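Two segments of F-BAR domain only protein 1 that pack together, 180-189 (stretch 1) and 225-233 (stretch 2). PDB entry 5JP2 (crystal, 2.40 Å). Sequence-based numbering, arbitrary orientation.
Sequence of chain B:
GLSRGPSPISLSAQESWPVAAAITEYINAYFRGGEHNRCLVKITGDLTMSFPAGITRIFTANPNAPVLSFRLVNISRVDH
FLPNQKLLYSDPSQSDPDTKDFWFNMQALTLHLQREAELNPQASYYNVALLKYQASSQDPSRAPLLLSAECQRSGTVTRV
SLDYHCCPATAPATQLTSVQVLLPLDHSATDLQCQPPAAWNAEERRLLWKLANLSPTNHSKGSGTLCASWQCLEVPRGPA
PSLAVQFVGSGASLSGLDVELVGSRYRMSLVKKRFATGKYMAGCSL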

ATOM      1  N   GLN B 180       7.272  12.940  -3.618  1.00 32.49           N
ATOM      2  CA  GLN B 180       6.923  14.341  -3.764  1.00 27.20           C
ATOM      3  C   GLN B 180       6.622  14.944  -2.399  1.00 24.05           C
ATOM      4  O   GLN B 180       6.101  14.278  -1.514  1.00 32.53           O
ATOM      5  CB  GLN B 180       5.694  14.523  -4.646  1.00 34.56           C
ATOM      6  CG  GLN B 180       5.875  14.201  -6.091  1.00 33.39           C
ATOM      7  CD  GLN B 180       4.640  14.531  -6.888  1.00 39.64           C
ATOM      8  OE1 GLN B 180       3.621  14.909  -6.326  1.00 53.24           O
ATOM      9  NE2 GLN B 180       4.722  14.401  -8.200  1.00 44.62           N
ATOM     10  N   VAL B 181       6.898  16.229  -2.255  1.00 29.30           N
ATOM     11  CA  VAL B 181       6.563  16.966  -1.050  1.00 32.30           C
ATOM     12  C   VAL B 181       5.772  18.183  -1.474  1.00 29.17           C
ATOM     13  O   VAL B 181       6.214  18.942  -2.337  1.00 36.13           O
ATOM     14  CB  VAL B 181       7.804  17.382  -0.245  1.00 25.27           C
ATOM     15  CG1 VAL B 181       7.392  18.187   1.000  1.00 21.88           C
ATOM     16  CG2 VAL B 181       8.581  16.169   0.146  1.00 24.51           C
ATOM     17  N   LEU B 182       4.614  18.368  -0.858  1.00 28.43           N
ATOM     18  CA  LEU B 182       3.663  19.396  -1.243  1.00 23.97           C
ATOM     19  C   LEU B 182       3.425  20.328  -0.070  1.00 31.20           C
ATOM     20  O   LEU B 182       3.056  19.882   1.019  1.00 38.80           O
ATOM     21  CB  LEU B 182       2.350  18.768  -1.695  1.00 37.43           C
ATOM     22  CG  LEU B 182       2.500  17.748  -2.821  1.00 38.74           C
ATOM     23  CD1 LEU B 182       1.311  16.837  -2.888  1.00 53.73           C
ATOM     24  CD2 LEU B 182       2.656  18.479  -4.107  1.00 46.10           C
ATOM     25  N   LEU B 183       3.658  21.609  -0.288  1.00 29.78           N
ATOM     26  CA  LEU B 183       3.342  22.650   0.685  1.00 30.42           C
ATOM     27  C   LEU B 183       2.337  23.598   0.049  1.00 39.91           C
ATOM     28  O   LEU B 183       2.686  24.309  -0.907  1.00 42.82           O
ATOM     29  CB  LEU B 183       4.602  23.395   1.112  1.00 27.66           C
ATOM     30  CG  LEU B 183       4.427  24.638   1.971  1.00 32.29           C
ATOM     31  CD1 LEU B 183       3.788  24.310   3.304  1.00 36.46           C
ATOM     32  CD2 LEU B 183       5.761  25.268   2.175  1.00 44.83           C
ATOM     33  N   PRO B 184       1.085  23.649   0.509  1.00 47.67           N
ATOM     34  CA  PRO B 184       0.138  24.575  -0.114  1.00 52.97           C
ATOM     35  C   PRO B 184       0.486  26.008   0.243  1.00 40.13           C
ATOM     36  O   PRO B 184       0.867  26.307   1.372  1.00 39.96           O
ATOM     37  CB  PRO B 184      -1.210  24.144   0.470  1.00 48.61           C
ATOM     38  CG  PRO B 184      -0.877  23.539   1.735  1.00 43.23           C
ATOM     39  CD  PRO B 184       0.463  22.898   1.606  1.00 47.97           C
ATOM     40  N   LEU B 185       0.403  26.883  -0.755  1.00 52.40           N
ATOM     41  CA  LEU B 185       0.714  28.293  -0.596  1.00 50.64           C
ATOM     42  C   LEU B 185      -0.184  29.107  -1.508  1.00 41.93           C
ATOM     43  O   LEU B 185      -0.266  28.828  -2.706  1.00 44.54           O
ATOM     44  CB  LEU B 185       2.179  28.547  -0.932  1.00 54.67           C
ATOM     45  CG  LEU B 185       2.659  29.974  -0.758  1.00 43.68           C
ATOM     46  CD1 LEU B 185       2.509  30.360   0.689  1.00 53.30           C
ATOM     47  CD2 LEU B 185       4.087  30.062  -1.181  1.00 42.65           C
ATOM     48  N   ASP B 186      -0.766  30.170  -0.973  1.00 49.90           N
ATOM     49  CA  ASP B 186      -1.712  30.950  -1.751  1.00 57.40           C
ATOM     50  C   ASP B 186      -0.998  31.786  -2.811  1.00 46.68           C
ATOM     51  O   ASP B 186       0.209  32.023  -2.746  1.00 46.40           O
ATOM     52  CB  ASP B 186      -2.521  31.843  -0.811  1.00 75.24           C
ATOM     53  CG  ASP B 186      -3.697  32.502  -1.492  1.00 60.46           C
ATOM     54  OD1 ASP B 186      -4.342  31.851  -2.336  1.00 64.66           O
ATOM     55  OD2 ASP B 186      -3.976  33.675  -1.177  1.00 78.86           O
ATOM     56  N   HIS B 187      -1.777  32.288  -3.771  1.00 45.86           N
ATOM     57  CA  HIS B 187      -1.206  33.057  -4.867  1.00 45.69           C
ATOM     58  C   HIS B 187      -0.874  34.486  -4.467  1.00 47.45           C
ATOM     59  O   HIS B 187      -0.345  35.234  -5.286  1.00 60.99           O
ATOM     60  CB  HIS B 187      -2.144  33.049  -6.075  1.00 55.49           C
ATOM     61  CG  HIS B 187      -3.493  33.627  -5.798  1.00 60.11           C
ATOM     62  ND1 HIS B 187      -3.672  34.920  -5.364  1.00 55.89           N
ATOM     63  CD2 HIS B 187      -4.730  33.092  -5.902  1.00 67.74           C
ATOM     64  CE1 HIS B 187      -4.960  35.155  -5.201  1.00 60.64           C
ATOM     65  NE2 HIS B 187      -5.625  34.061  -5.522  1.00 61.61           N
ATOM     66  N   SER B 188      -1.194  34.887  -3.249  1.00 48.53           N
ATOM     67  CA  SER B 188      -0.874  36.207  -2.735  1.00 54.12           C
ATOM     68  C   SER B 188       0.509  36.279  -2.109  1.00 52.78           C
ATOM     69  O   SER B 188       0.886  37.333  -1.598  1.00 63.07           O
ATOM     70  CB  SER B 188      -1.912  36.632  -1.704  1.00 60.96           C
ATOM     71  OG  SER B 188      -1.753  35.894  -0.512  1.00 66.48           O
ATOM     72  N   ALA B 189       1.260  35.186  -2.115  1.00 44.68           N
ATOM     73  CA  ALA B 189       2.562  35.143  -1.472  1.00 47.40           C
ATOM     74  C   ALA B 189       3.632  35.699  -2.400  1.00 52.48           C
ATOM     75  O   ALA B 189       3.557  35.550  -3.620  1.00 42.51           O
ATOM     76  CB  ALA B 189       2.911  33.718  -1.059  1.00 63.56           C
ATOM     77  N   THR B 225      16.575  17.317   4.004  1.00 39.22           N
ATOM     78  CA  THR B 225      15.915  18.479   4.571  1.00 40.79           C
ATOM     79  C   THR B 225      15.560  19.420   3.433  1.00 27.56           C
ATOM     80  O   THR B 225      16.173  19.372   2.373  1.00 33.41           O
ATOM     81  CB  THR B 225      16.803  19.181   5.589  1.00 35.30           C
ATOM     82  OG1 THR B 225      16.111  20.313   6.108  1.00 42.48           O
ATOM     83  CG2 THR B 225      18.056  19.660   4.926  1.00 53.96           C
ATOM     84  N   LEU B 226      14.527  20.231   3.632  1.00 33.70           N
ATOM     85  CA  LEU B 226      14.146  21.226   2.638  1.00 27.70           C
ATOM     86  C   LEU B 226      13.363  22.335   3.329  1.00 31.96           C
ATOM     87  O   LEU B 226      12.802  22.137   4.406  1.00 36.55           O
ATOM     88  CB  LEU B 226      13.321  20.605   1.508  1.00 39.10           C
ATOM     89  CG  LEU B 226      12.024  19.872   1.855  1.00 30.97           C
ATOM     90  CD1 LEU B 226      10.851  20.821   1.956  1.00 31.26           C
ATOM     91  CD2 LEU B 226      11.713  18.762   0.866  1.00 26.64           C
ATOM     92  N   CYS B 227      13.313  23.503   2.693  1.00 30.76           N
ATOM     93  CA  CYS B 227      12.669  24.639   3.336  1.00 38.78           C
ATOM     94  C   CYS B 227      12.244  25.673   2.309  1.00 37.70           C
ATOM     95  O   CYS B 227      12.738  25.708   1.182  1.00 38.74           O
ATOM     96  CB  CYS B 227      13.587  25.297   4.352  1.00 52.80           C
ATOM     97  SG  CYS B 227      14.964  26.019   3.568  1.00 54.43           S
ATOM     98  N   ALA B 228      11.334  26.536   2.737  1.00 36.24           N
ATOM     99  CA  ALA B 228      10.834  27.605   1.894  1.00 40.82           C
ATOM    100  C   ALA B 228      10.423  28.770   2.773  1.00 40.34           C
ATOM    101  O   ALA B 228      10.087  28.587   3.942  1.00 40.51           O
ATOM    102  CB  ALA B 228       9.651  27.143   1.049  1.00 43.43           C
ATOM    103  N   SER B 229      10.449  29.969   2.194  1.00 43.54           N
ATOM    104  CA  SER B 229      10.050  31.188   2.878  1.00 51.90           C
ATOM    105  C   SER B 229       9.361  32.108   1.889  1.00 48.64           C
ATOM    106  O   SER B 229       9.615  32.044   0.687  1.00 50.24           O
ATOM    107  CB  SER B 229      11.239  31.913   3.484  1.00 52.06           C
ATOM    108  OG  SER B 229      12.143  32.259   2.458  1.00 58.59           O
ATOM    109  N   TRP B 230       8.496  32.972   2.405  1.00 55.30           N
ATOM    110  CA  TRP B 230       7.759  33.911   1.573  1.00 56.19           C
ATOM    111  C   TRP B 230       7.278  35.063   2.445  1.00 57.55           C
ATOM    112  O   TRP B 230       7.481  35.073   3.661  1.00 57.35           O
ATOM    113  CB  TRP B 230       6.586  33.214   0.890  1.00 53.24           C
ATOM    114  CG  TRP B 230       5.623  32.623   1.867  1.00 49.66           C
ATOM    115  CD1 TRP B 230       4.515  33.214   2.383  1.00 55.59           C
ATOM    116  CD2 TRP B 230       5.690  31.324   2.448  1.00 48.49           C
ATOM    117  NE1 TRP B 230       3.888  32.366   3.253  1.00 57.62           N
ATOM    118  CE2 TRP B 230       4.590  31.193   3.304  1.00 57.08           C
ATOM    119  CE3 TRP B 230       6.571  30.250   2.316  1.00 46.00           C
ATOM    120  CZ2 TRP B 230       4.349  30.042   4.029  1.00 49.11           C
ATOM    121  CZ3 TRP B 230       6.331  29.113   3.031  1.00 41.08           C
ATOM    122  CH2 TRP B 230       5.229  29.014   3.879  1.00 56.24           C
ATOM    123  N   GLN B 231       6.623  36.035   1.813  1.00 64.68           N
ATOM    124  CA  GLN B 231       6.026  37.165   2.509  1.00 68.83           C
ATOM    125  C   GLN B 231       4.545  37.170   2.192  1.00 64.59           C
ATOM    126  O   GLN B 231       4.150  36.866   1.065  1.00 62.56           O
ATOM    127  CB  GLN B 231       6.628  38.507   2.096  1.00 90.97           C
ATOM    128  CG  GLN B 231       7.996  38.785   2.673  1.00115.79           C
ATOM    129  CD  GLN B 231       8.639  40.001   2.045  1.00119.51           C
ATOM    130  OE1 GLN B 231       7.984  40.753   1.324  1.00132.74           O
ATOM    131  NE2 GLN B 231       9.938  40.163   2.258  1.00111.29           N
ATOM    132  N   CYS B 232       3.729  37.501   3.186  1.00 75.35           N
ATOM    133  CA  CYS B 232       2.283  37.550   3.022  1.00 99.87           C
ATOM    134  C   CYS B 232       1.765  38.808   3.699  1.00119.53           C
ATOM    135  O   CYS B 232       1.966  38.992   4.903  1.00124.00           O
ATOM    136  CB  CYS B 232       1.621  36.303   3.611  1.00 95.18           C
ATOM    137  SG  CYS B 232       0.232  35.684   2.648  1.00 78.78           S
ATOM    138  N   LEU B 233       1.096  39.669   2.928  1.00127.88           N
ATOM    139  CA  LEU B 233       0.665  40.955   3.464  1.00131.86           C
ATOM    140  C   LEU B 233      -0.298  40.787   4.631  1.00135.01           C
ATOM    141  O   LEU B 233      -0.307  41.616   5.545  1.00142.96           O
ATOM    142  CB  LEU B 233       0.024  41.799   2.362  1.00127.69           C
TER

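The two segments meet mainly through apolar side chains. The strands of the two segments run in roughly the same direction, with 22° between them. Their axes come no closer than 10.1 Å. That spacing is too wide for backbone pairing, and no hydrogen bond crosses between the segments. The strands face each other through their side chains instead. The contact buries 380 Å², both sides summed.

The apolar contacts follow the alternation of the strands. In the first segment, Val181 and Leu183 point toward the other segment from the strand, and Leu185, just beyond its end, does so too. In the second, Leu226, Ala228 and Trp230 do the same, while Cys227 and Ser229 point away. At one end, Val181 CG2 lies 4.1 Å from Leu226 CD2. Both residues are buried. Next, Leu183 CD2 lies 4.5 Å from Ala228 CB. This contact is loose, and little of Ala228 is covered. Leu183 also reaches further along the strand, where its CD2 lies 4.0 Å from Trp230 CZ3.

Trp230 is the main partner in the second segment. The other segment covers 75 Å² of it, more than of any other residue here. Three residues of the first segment touch its indole. The tightest of these contacts is Leu185 CD1 to Trp230 CE2, at 3.4 Å. This methyl sits over one face of the ring. Leu183 CD2 and Ala189 CB approach obliquely. Ala189 CB lies 3.8 Å from Trp230 CD1, on the pyrrole part of the indole, whereas Leu183 meets the benzene part.

The contact of Leu185 with the indole is also a CH-pi interaction. In this conformer (chi1 t, chi2 p) Leu185 places CD1 over the indole. Leu185 CD1 lies 3.5 Å from the centroid of the five-membered ring of Trp230, and only 16° off the ring normal. The methyl therefore sits over the ring face, displaced from the centre toward the CE2 and NE1 side, where its hydrogens can meet the pi cloud.

Within the first segment, beyond the strand, the chain makes a type I beta turn from Asp186 to Ala189. The turn has a weak backbone hydrogen bond, Ala189 N to Asp186 O, at 3.4 Å. A second bond within the turn runs from Ser188 OG to Asp186 OD2, at 3.2 Å. The turn brings Ala189 close to the second segment, with 5.1 Å between Ala189 CA and Cys232 CA.

Across the segments, Ala189 CA makes a CA-H...O contact with Gln231 O at 3.5 Å, with an angle of 139° at the hydrogen. Gln231 thus takes part through its backbone carbonyl, although its CA-to-CB bond points away. Ser188 OG also lies 3.7 Å from Cys232 SG, a contact without a hydrogen bond. Gln231 and Cys232 are poorly ordered, so distances at this end are less certain than those around Trp230.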